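Local structure of putative TOXIN related protein (Parabacteroides distasonis ATCC 8503, 3K0Y) at residues A40-N45 with Y75-A80; I11-A16 with L55-I60; N24-R29 with Y46-N51. The protein is of unknown function but is a putative toxin-related protein that joins a NigD-like OB domain to a NigD-like beta-sandwich domain. One frame throughout, in Å; residues are numbered along the deposited sequence.

Interaction 1 of 3, residues A40-N45 with Y75-A80; sequences ATNYPN and YIKVNA
A40 and T41 run parallel to K77 and V78, and three backbone hydrogen bonds join the two segments. A40 N donates to I76 O and V78 N to A40 O; the shortest runs from N42 N to V78 O at 3.0 Å, nearly straight at 167°. Two CA-H...O contacts, K77 CA to A40 O and T41 CA to V78 O, accompany them.

Where the strand pairing ends, side-chain hydrogen bonds take over, and the two polar ends of N42 are both used. Its ND2 donates to N79 O at 3.2 Å, lying on a lone pair in the carbonyl plane, while OD1 receives K77 NZ at 3.0 Å, with the amine well above the amide plane. K77 runs extended until a bend at its last torsion (chi4 73°) turns NZ to OD1. An amide suits this place because it can give and accept at once. T41 opens an ST turn just where the strand ends: OG1, anti to the backbone N (chi1 -176°), accepts from Y43 N at 2.9 Å.

The remaining contacts are van der Waals. T41 and V78 lie side by side, OG1 resting on V78 CB, and the Y43 ring comes obliquely against A80, CE1 standing 3.4 Å from A80 CA.

N79 and A80 both face N57 in a classic beta bulge, and N79 ND2 bonds to T59 and N57. Strand 74-88 lies between strand 40-41 and strand 52-62, to which K77 bonds through the backbone of T59, while V78 packs on Y26 of strand 25-30 and P38 of strand 35-38.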
loop_
_atom_site.group_PDB
_atom_site.type_symbol
_atom_site.label_atom_id
_atom_site.label_comp_id
_atom_site.label_asym_id
_atom_site.label_seq_id
_atom_site.Cartn_x
_atom_site.Cartn_y
_atom_site.Cartn_z
ATOM N N ALA A 40 -16.775 -17.904 -9.085
ATOM C CA ALA A 40 -18.051 -17.263 -8.781
ATOM C C ALA A 40 -17.804 -15.938 -8.030
ATOM O O ALA A 40 -16.677 -15.645 -7.614
ATOM C CB ALA A 40 -18.930 -18.197 -7.980
ATOM N N THR A 41 -18.845 -15.130 -7.879
ATOM C CA THR A 41 -18.720 -13.835 -7.226
ATOM C C THR A 41 -20.064 -13.337 -6.758
ATOM O O THR A 41 -21.049 -13.506 -7.456
ATOM C CB THR A 41 -18.084 -12.767 -8.188
ATOM O OG1 THR A 41 -17.892 -11.530 -7.487
ATOM C CG2 THR A 41 -18.981 -12.523 -9.461
ATOM N N ASN A 42 -20.111 -12.714 -5.585
ATOM C CA ASN A 42 -21.283 -11.883 -5.201
ATOM C C ASN A 42 -21.291 -10.486 -5.810
ATOM O O ASN A 42 -22.315 -9.801 -5.722
ATOM C CB ASN A 42 -21.362 -11.727 -3.681
ATOM C CG ASN A 42 -21.751 -13.024 -2.974
ATOM O OD1 ASN A 42 -22.597 -13.746 -3.447
ATOM N ND2 ASN A 42 -21.138 -13.298 -1.849
ATOM N N TYR A 43 -20.169 -10.028 -6.393
ATOM C CA TYR A 43 -20.129 -8.713 -7.077
ATOM C C TYR A 43 -19.821 -8.828 -8.586
ATOM O O TYR A 43 -18.711 -8.501 -9.028
ATOM C CB TYR A 43 -19.032 -7.839 -6.533
ATOM C CG TYR A 43 -18.999 -7.400 -5.098
ATOM C CD1 TYR A 43 -19.377 -8.232 -4.040
ATOM C CD2 TYR A 43 -18.441 -6.129 -4.788
ATOM C CE1 TYR A 43 -19.268 -7.787 -2.709
ATOM C CE2 TYR A 43 -18.322 -5.687 -3.479
ATOM C CZ TYR A 43 -18.725 -6.514 -2.441
ATOM O OH TYR A 43 -18.589 -6.044 -1.152
ATOM N N PRO A 44 -20.799 -9.244 -9.399
ATOM C CA PRO A 44 -20.426 -9.458 -10.793
ATOM C C PRO A 44 -20.158 -8.170 -11.583
ATOM O O PRO A 44 -19.586 -8.246 -12.671
ATOM C CB PRO A 44 -21.624 -10.225 -11.367
ATOM C CG PRO A 44 -22.770 -9.829 -10.481
ATOM C CD PRO A 44 -22.168 -9.692 -9.109
ATOM N N ASN A 45 -20.548 -7.011 -11.037
ATOM C CA ASN A 45 -20.393 -5.731 -11.719
ATOM C C ASN A 45 -19.164 -4.965 -11.249
ATOM O O ASN A 45 -19.021 -3.796 -11.533
ATOM C CB ASN A 45 -21.661 -4.874 -11.532
ATOM C CG ASN A 45 -22.884 -5.492 -12.175
ATOM O OD1 ASN A 45 -22.788 -6.074 -13.236
ATOM N ND2 ASN A 45 -24.029 -5.386 -11.517
ATOM N N TYR A 75 -9.193 -21.785 -7.679
ATOM C CA TYR A 75 -10.499 -21.221 -8.002
ATOM C C TYR A 75 -11.156 -20.716 -6.728
ATOM O O TYR A 75 -11.081 -21.369 -5.694
ATOM C CB TYR A 75 -11.405 -22.273 -8.660
ATOM C CG TYR A 75 -10.991 -22.679 -10.062
ATOM C CD1 TYR A 75 -11.353 -21.910 -11.164
ATOM C CD2 TYR A 75 -10.268 -23.850 -10.287
ATOM C CE1 TYR A 75 -10.989 -22.275 -12.452
ATOM C CE2 TYR A 75 -9.899 -24.238 -11.581
ATOM C CZ TYR A 75 -10.265 -23.439 -12.658
ATOM O OH TYR A 75 -9.907 -23.802 -13.937
ATOM N N ILE A 76 -11.810 -19.561 -6.797
ATOM C CA ILE A 76 -12.482 -19.005 -5.614
ATOM C C ILE A 76 -13.862 -18.456 -5.886
ATOM O O ILE A 76 -14.248 -18.253 -7.034
ATOM C CB ILE A 76 -11.619 -17.905 -4.908
ATOM C CG1 ILE A 76 -11.551 -16.608 -5.738
ATOM C CG2 ILE A 76 -10.226 -18.463 -4.575
ATOM C CD1 ILE A 76 -10.913 -15.382 -5.003
ATOM N N LYS A 77 -14.621 -18.286 -4.808
ATOM C CA LYS A 77 -15.768 -17.394 -4.800
ATOM C C LYS A 77 -15.364 -16.104 -4.076
ATOM O O LYS A 77 -14.940 -16.131 -2.911
ATOM C CB LYS A 77 -16.945 -18.005 -4.078
ATOM C CG LYS A 77 -18.158 -17.081 -3.987
ATOM C CD LYS A 77 -19.329 -17.807 -3.358
ATOM C CE LYS A 77 -20.403 -16.840 -2.921
ATOM N NZ LYS A 77 -21.154 -16.279 -4.061
ATOM N N VAL A 78 -15.471 -14.988 -4.781
ATOM C CA VAL A 78 -15.341 -13.682 -4.176
ATOM C C VAL A 78 -16.622 -13.420 -3.396
ATOM O O VAL A 78 -17.677 -13.303 -3.973
ATOM C CB VAL A 78 -15.131 -12.592 -5.273
ATOM C CG1 VAL A 78 -15.187 -11.174 -4.676
ATOM C CG2 VAL A 78 -13.790 -12.840 -5.999
ATOM N N ASN A 79 -16.537 -13.381 -2.077
ATOM C CA ASN A 79 -17.699 -13.049 -1.260
ATOM C C ASN A 79 -17.876 -11.550 -1.164
ATOM O O ASN A 79 -19.003 -11.050 -1.228
ATOM C CB ASN A 79 -17.575 -13.640 0.130
ATOM C CG ASN A 79 -17.376 -15.172 0.103
ATOM O OD1 ASN A 79 -18.078 -15.891 -0.612
ATOM N ND2 ASN A 79 -16.393 -15.651 0.853
ATOM N N ALA A 80 -16.766 -10.839 -0.989
ATOM C CA ALA A 80 -16.784 -9.379 -0.985
ATOM C C ALA A 80 -15.415 -8.859 -1.422
ATOM O O ALA A 80 -14.426 -9.546 -1.338
ATOM C CB ALA A 80 -17.177 -8.823 0.415
#

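Interaction 2 of 3, residues I11-A16 with L55-I60; sequences IWIAVA and LVNFTI
Segments 11-16 and 55-60 of strands 11-22 and 52-62 pair antiparallel, their axes 4.8 Å apart at the closest and their directions 149° apart, with W12-F58 and A14-V56 as hydrogen-bonded pairs and I13-N57 and V15-L55 as non-hydrogen-bonded ones. Each hydrogen-bonded pair makes two bonds, and the one from W12 N to F58 O measures 2.9 Å.

On the face bearing W12, A14, V56 and F58, the main event is W12 CB lying over one face of the F58 ring, a CH-pi contact 3.6 Å from the ring centroid and displaced toward the rim. F58 CG sits between the backbone N and the carbonyl carbon (chi1 64°), and the ring then extends under W12 CB. The indole itself meets the phenyl ring obliquely, planes at 34°, and its edge touches I60, NE1 coming 3.8 Å from I60 CG1. A14 CB lies at the edge of the F58 ring, where a small side chain leaves room for the phenyl, and A16 CB meets V56 CG2 at 4.0 Å.

The other face carries I11, I13, V15, L55, N57 and T59. L55 CD1 touches I13 CG2 at 3.9 Å and also V15 CG2, the side chains of L55 and V15 crossing at about a right angle. I11 spreads its branches, CG2 near N57 OD1 at 3.5 Å and CD1 near T59 OG1; these oxygens take hydrogen bonds from N79 ND2.

F58 also packs on I76, and V56 on I81 and L28, so V56 and F58 turn inward while W12 is exposed. Such an antiparallel pair, within a curled sheet, is consistent with the OB fold of the NigD-like N-terminal domain.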
loop_
_atom_site.group_PDB
_atom_site.type_symbol
_atom_site.label_atom_id
_atom_site.label_comp_id
_atom_site.label_asym_id
_atom_site.label_seq_id
_atom_site.Cartn_x
_atom_site.Cartn_y
_atom_site.Cartn_z
ATOM N N ILE A 11 -13.458 -19.500 4.989
ATOM C CA ILE A 11 -13.461 -18.077 4.681
ATOM C C ILE A 11 -12.080 -17.499 4.944
ATOM O O ILE A 11 -11.540 -17.671 6.025
ATOM C CB ILE A 11 -14.499 -17.351 5.549
ATOM C CG1 ILE A 11 -15.903 -17.548 4.963
ATOM C CG2 ILE A 11 -14.191 -15.878 5.645
ATOM C CD1 ILE A 11 -16.214 -18.985 4.590
ATOM N N TRP A 12 -11.521 -16.809 3.946
ATOM C CA TRP A 12 -10.250 -16.104 4.075
ATOM C C TRP A 12 -10.440 -14.592 3.855
ATOM O O TRP A 12 -11.269 -14.163 3.048
ATOM C CB TRP A 12 -9.260 -16.635 3.049
ATOM C CG TRP A 12 -8.939 -18.086 3.184
ATOM C CD1 TRP A 12 -9.316 -19.090 2.339
ATOM C CD2 TRP A 12 -8.172 -18.709 4.226
ATOM N NE1 TRP A 12 -8.839 -20.289 2.785
ATOM C CE2 TRP A 12 -8.137 -20.092 3.946
ATOM C CE3 TRP A 12 -7.527 -18.235 5.376
ATOM C CZ2 TRP A 12 -7.476 -21.015 4.775
ATOM C CZ3 TRP A 12 -6.864 -19.148 6.198
ATOM C CH2 TRP A 12 -6.847 -20.524 5.890
ATOM N N ILE A 13 -9.673 -13.784 4.577
ATOM C CA ILE A 13 -9.624 -12.360 4.321
ATOM C C ILE A 13 -8.188 -12.000 4.075
ATOM O O ILE A 13 -7.328 -12.359 4.849
ATOM C CB ILE A 13 -10.226 -11.528 5.454
ATOM C CG1 ILE A 13 -11.595 -12.120 5.861
ATOM C CG2 ILE A 13 -10.422 -10.073 4.967
ATOM C CD1 ILE A 13 -12.473 -11.224 6.764
ATOM N N ALA A 14 -7.924 -11.328 2.955
ATOM C CA ALA A 14 -6.561 -10.954 2.579
ATOM C C ALA A 14 -6.515 -9.721 1.651
ATOM O O ALA A 14 -7.504 -9.404 0.965
ATOM C CB ALA A 14 -5.865 -12.157 1.918
ATOM N N VAL A 15 -5.367 -9.034 1.647
ATOM C CA VAL A 15 -5.092 -7.978 0.705
ATOM C C VAL A 15 -4.591 -8.678 -0.578
ATOM O O VAL A 15 -3.769 -9.603 -0.492
ATOM C CB VAL A 15 -4.110 -6.912 1.297
ATOM C CG1 VAL A 15 -3.722 -5.814 0.254
ATOM C CG2 VAL A 15 -4.712 -6.269 2.537
ATOM N N ALA A 16 -5.164 -8.307 -1.731
ATOM C CA ALA A 16 -4.812 -8.864 -3.037
ATOM C C ALA A 16 -4.633 -7.756 -4.054
ATOM O O ALA A 16 -5.290 -6.708 -3.964
ATOM C CB ALA A 16 -5.920 -9.781 -3.555
ATOM N N LEU A 55 -9.149 -5.391 -0.313
ATOM C CA LEU A 55 -9.417 -6.326 0.753
ATOM C C LEU A 55 -10.500 -7.293 0.244
ATOM O O LEU A 55 -11.618 -6.873 -0.098
ATOM C CB LEU A 55 -9.877 -5.560 2.004
ATOM C CG LEU A 55 -9.948 -6.358 3.309
ATOM C CD1 LEU A 55 -8.572 -6.872 3.736
ATOM C CD2 LEU A 55 -10.605 -5.460 4.402
ATOM N N VAL A 56 -10.153 -8.569 0.169
ATOM C CA VAL A 56 -10.997 -9.588 -0.411
ATOM C C VAL A 56 -11.406 -10.668 0.601
ATOM O O VAL A 56 -10.557 -11.253 1.253
ATOM C CB VAL A 56 -10.301 -10.282 -1.602
ATOM C CG1 VAL A 56 -11.239 -11.283 -2.240
ATOM C CG2 VAL A 56 -9.809 -9.226 -2.664
ATOM N N ASN A 57 -12.713 -10.930 0.686
ATOM C CA ASN A 57 -13.285 -12.015 1.470
ATOM C C ASN A 57 -13.647 -13.099 0.453
ATOM O O ASN A 57 -14.468 -12.866 -0.444
ATOM C CB ASN A 57 -14.519 -11.523 2.205
ATOM C CG ASN A 57 -15.154 -12.604 3.144
ATOM O OD1 ASN A 57 -15.060 -13.819 2.914
ATOM N ND2 ASN A 57 -15.788 -12.132 4.208
ATOM N N PHE A 58 -12.969 -14.241 0.532
ATOM C CA PHE A 58 -13.120 -15.284 -0.464
ATOM C C PHE A 58 -13.188 -16.688 0.181
ATOM O O PHE A 58 -12.721 -16.913 1.306
ATOM C CB PHE A 58 -12.000 -15.204 -1.522
ATOM C CG PHE A 58 -10.614 -15.455 -0.981
ATOM C CD1 PHE A 58 -9.866 -14.419 -0.430
ATOM C CD2 PHE A 58 -10.054 -16.736 -1.004
ATOM C CE1 PHE A 58 -8.604 -14.647 0.083
ATOM C CE2 PHE A 58 -8.771 -16.959 -0.495
ATOM C CZ PHE A 58 -8.048 -15.900 0.045
ATOM N N THR A 59 -13.790 -17.604 -0.562
ATOM C CA THR A 59 -13.927 -19.007 -0.181
ATOM C C THR A 59 -13.272 -19.840 -1.275
ATOM O O THR A 59 -13.579 -19.681 -2.455
ATOM C CB THR A 59 -15.397 -19.380 -0.072
ATOM O OG1 THR A 59 -16.030 -18.555 0.918
ATOM C CG2 THR A 59 -15.583 -20.885 0.294
ATOM N N ILE A 60 -12.355 -20.716 -0.880
ATOM C CA ILE A 60 -11.640 -21.572 -1.819
ATOM C C ILE A 60 -12.577 -22.668 -2.323
ATOM O O ILE A 60 -13.211 -23.327 -1.519
ATOM C CB ILE A 60 -10.437 -22.236 -1.128
ATOM C CG1 ILE A 60 -9.344 -21.192 -0.843
ATOM C CG2 ILE A 60 -9.929 -23.437 -1.960
ATOM C CD1 ILE A 60 -8.221 -21.116 -1.878
#

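Interaction 3 of 3, residues N24-R29 with Y46-N51; sequences NVYYLR and YQPKPN
Y46 meets Y26 first: its CD2 stands 3.6 Å from Y26 CE1, and the edge carrying CD2 and CE2 lies over one face of the Y26 ring. The planes are 54° apart, an oblique pair with centroids 5.2 Å apart. Beyond the ring, the OH of this buried tyrosine is satisfied by N83, while the ring stays in apolar company. Before the chain moves on, Y46 O comes 3.7 Å from N24 CB.

Q47 follows with its amide beside that of N24. The side chains cross at about a right angle, their amide planes 81° apart.

P48 next turns its ring to Y26: CB lies 3.4 Å from Y26 CB, and CG is close to both Y26 CB and V25 O. P48 CD approaches N24 CA at 3.8 Å. Proline's compact, rigid, apolar ring suits a place against the CB and ring of Y26.

This loop therefore adheres through ring surfaces rather than by strand pairing: two tyrosines and a proline shield one another, which implies a contact governed chiefly by apolar burial, with polar groups at its N24-Q47 end.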
loop_
_atom_site.group_PDB
_atom_site.type_symbol
_atom_site.label_atom_id
_atom_site.label_comp_id
_atom_site.label_asym_id
_atom_site.label_seq_id
_atom_site.Cartn_x
_atom_site.Cartn_y
_atom_site.Cartn_z
ATOM N N ASN A 24 -14.923 -7.117 -17.611
ATOM C CA ASN A 24 -14.928 -7.095 -16.162
ATOM C C ASN A 24 -14.296 -8.353 -15.586
ATOM O O ASN A 24 -14.564 -8.688 -14.429
ATOM C CB ASN A 24 -16.371 -6.950 -15.638
ATOM C CG ASN A 24 -16.967 -5.564 -15.901
ATOM O OD1 ASN A 24 -16.292 -4.646 -16.415
ATOM N ND2 ASN A 24 -18.238 -5.406 -15.548
ATOM N N VAL A 25 -13.461 -9.036 -16.381
ATOM C CA VAL A 25 -12.733 -10.244 -15.931
ATOM C C VAL A 25 -11.374 -9.907 -15.310
ATOM O O VAL A 25 -10.627 -9.071 -15.810
ATOM C CB VAL A 25 -12.505 -11.291 -17.084
ATOM C CG1 VAL A 25 -11.721 -12.499 -16.583
ATOM C CG2 VAL A 25 -13.831 -11.752 -17.686
ATOM N N TYR A 26 -11.046 -10.608 -14.230
ATOM C CA TYR A 26 -9.825 -10.335 -13.470
ATOM C C TYR A 26 -9.445 -11.532 -12.636
ATOM O O TYR A 26 -10.299 -12.332 -12.270
ATOM C CB TYR A 26 -10.041 -9.114 -12.553
ATOM C CG TYR A 26 -11.042 -9.335 -11.428
ATOM C CD1 TYR A 26 -12.423 -9.226 -11.638
ATOM C CD2 TYR A 26 -10.603 -9.677 -10.155
ATOM C CE1 TYR A 26 -13.343 -9.440 -10.598
ATOM C CE2 TYR A 26 -11.502 -9.891 -9.104
ATOM C CZ TYR A 26 -12.864 -9.766 -9.331
ATOM O OH TYR A 26 -13.714 -9.983 -8.275
ATOM N N TYR A 27 -8.164 -11.656 -12.323
ATOM C CA TYR A 27 -7.759 -12.575 -11.249
ATOM C C TYR A 27 -7.089 -11.792 -10.119
ATOM O O TYR A 27 -6.873 -10.603 -10.237
ATOM C CB TYR A 27 -6.917 -13.735 -11.768
ATOM C CG TYR A 27 -5.526 -13.406 -12.218
ATOM C CD1 TYR A 27 -4.472 -13.424 -11.330
ATOM C CD2 TYR A 27 -5.258 -13.136 -13.542
ATOM C CE1 TYR A 27 -3.207 -13.159 -11.738
ATOM C CE2 TYR A 27 -3.988 -12.874 -13.967
ATOM C CZ TYR A 27 -2.968 -12.889 -13.068
ATOM O OH TYR A 27 -1.700 -12.615 -13.485
ATOM N N LEU A 28 -6.827 -12.455 -9.011
ATOM C CA LEU A 28 -6.281 -11.805 -7.823
ATOM C C LEU A 28 -4.937 -12.386 -7.512
ATOM O O LEU A 28 -4.792 -13.617 -7.523
ATOM C CB LEU A 28 -7.199 -12.020 -6.629
ATOM C CG LEU A 28 -8.573 -11.384 -6.780
ATOM C CD1 LEU A 28 -9.509 -12.023 -5.794
ATOM C CD2 LEU A 28 -8.498 -9.881 -6.574
ATOM N N ARG A 29 -3.966 -11.521 -7.218
ATOM C CA ARG A 29 -2.606 -11.945 -6.843
ATOM C C ARG A 29 -2.341 -11.675 -5.348
ATOM O O ARG A 29 -2.422 -10.548 -4.900
ATOM C CB ARG A 29 -1.563 -11.238 -7.725
ATOM C CG ARG A 29 -0.166 -11.861 -7.575
ATOM C CD ARG A 29 0.780 -11.508 -8.685
ATOM N NE ARG A 29 0.965 -10.063 -8.758
ATOM C CZ ARG A 29 0.609 -9.284 -9.783
ATOM N NH1 ARG A 29 0.089 -9.793 -10.874
ATOM N NH2 ARG A 29 0.796 -7.980 -9.707
ATOM N N TYR A 46 -18.275 -5.646 -10.541
ATOM C CA TYR A 46 -17.021 -5.083 -10.065
ATOM C C TYR A 46 -16.172 -4.707 -11.269
ATOM O O TYR A 46 -16.059 -5.487 -12.210
ATOM C CB TYR A 46 -16.278 -6.142 -9.210
ATOM C CG TYR A 46 -14.935 -5.666 -8.724
ATOM C CD1 TYR A 46 -14.840 -4.765 -7.665
ATOM C CD2 TYR A 46 -13.770 -6.062 -9.351
ATOM C CE1 TYR A 46 -13.611 -4.288 -7.241
ATOM C CE2 TYR A 46 -12.537 -5.599 -8.920
ATOM C CZ TYR A 46 -12.471 -4.696 -7.867
ATOM O OH TYR A 46 -11.240 -4.238 -7.414
ATOM N N GLN A 47 -15.566 -3.538 -11.232
ATOM C CA GLN A 47 -14.736 -3.091 -12.338
ATOM C C GLN A 47 -13.247 -3.213 -11.963
ATOM O O GLN A 47 -12.747 -2.454 -11.158
ATOM C CB GLN A 47 -15.098 -1.658 -12.741
ATOM C CG GLN A 47 -14.282 -1.093 -13.941
ATOM C CD GLN A 47 -14.548 -1.819 -15.284
ATOM O OE1 GLN A 47 -13.597 -2.281 -15.939
ATOM N NE2 GLN A 47 -15.829 -1.929 -15.688
ATOM N N PRO A 48 -12.566 -4.228 -12.504
ATOM C CA PRO A 48 -11.174 -4.365 -12.175
ATOM C C PRO A 48 -10.366 -3.291 -12.860
ATOM O O PRO A 48 -10.718 -2.873 -13.969
ATOM C CB PRO A 48 -10.820 -5.768 -12.675
ATOM C CG PRO A 48 -11.851 -6.069 -13.758
ATOM C CD PRO A 48 -13.051 -5.255 -13.438
ATOM N N LYS A 49 -9.356 -2.794 -12.158
ATOM C CA LYS A 49 -8.465 -1.773 -12.653
ATOM C C LYS A 49 -7.021 -2.257 -12.544
ATOM O O LYS A 49 -6.704 -3.046 -11.663
ATOM C CB LYS A 49 -8.617 -0.481 -11.853
ATOM C CG LYS A 49 -9.940 0.249 -12.019
ATOM C CD LYS A 49 -10.224 1.079 -10.725
ATOM C CE LYS A 49 -11.633 1.714 -10.760
ATOM N NZ LYS A 49 -12.196 1.702 -9.358
ATOM N N PRO A 50 -6.153 -1.788 -13.443
ATOM C CA PRO A 50 -4.745 -2.166 -13.315
ATOM C C PRO A 50 -4.146 -1.574 -12.044
ATOM O O PRO A 50 -4.493 -0.469 -11.665
ATOM C CB PRO A 50 -4.097 -1.514 -14.559
ATOM C CG PRO A 50 -4.948 -0.279 -14.765
ATOM C CD PRO A 50 -6.359 -0.774 -14.501
ATOM N N ASN A 51 -3.294 -2.322 -11.373
ATOM C CA ASN A 51 -2.510 -1.788 -10.245
ATOM C C ASN A 51 -3.331 -1.260 -9.053
ATOM O O ASN A 51 -3.088 -0.180 -8.526
ATOM C CB ASN A 51 -1.560 -0.735 -10.801
ATOM C CG ASN A 51 -0.795 -1.253 -12.008
ATOM O OD1 ASN A 51 -1.000 -0.785 -13.128
ATOM N ND2 ASN A 51 0.025 -2.266 -11.796
#

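All three contacts reach one sheet of the NigD-like OB domain, and all are partly buried: V56, F58, V78, Y26, Y46 and P48 lie inside, W12, N42 and Q47 at the surface. Interaction 2 is an antiparallel strand pair. Interaction 1 adds a short parallel edge, more polar, where an asparagine amide and a lysine add hydrogen bonds as the chain leaves the sheet. Interaction 3 lays a loop across strand 25-30 with apolar rings. Strand 74-88 links the first two: K77 and N79 bond to T59 and N57. V78 of interaction 1 meets Y26 of interaction 3, and A16 and V56 of interaction 2 pack on L28, so their buried sides probably meet in one interior.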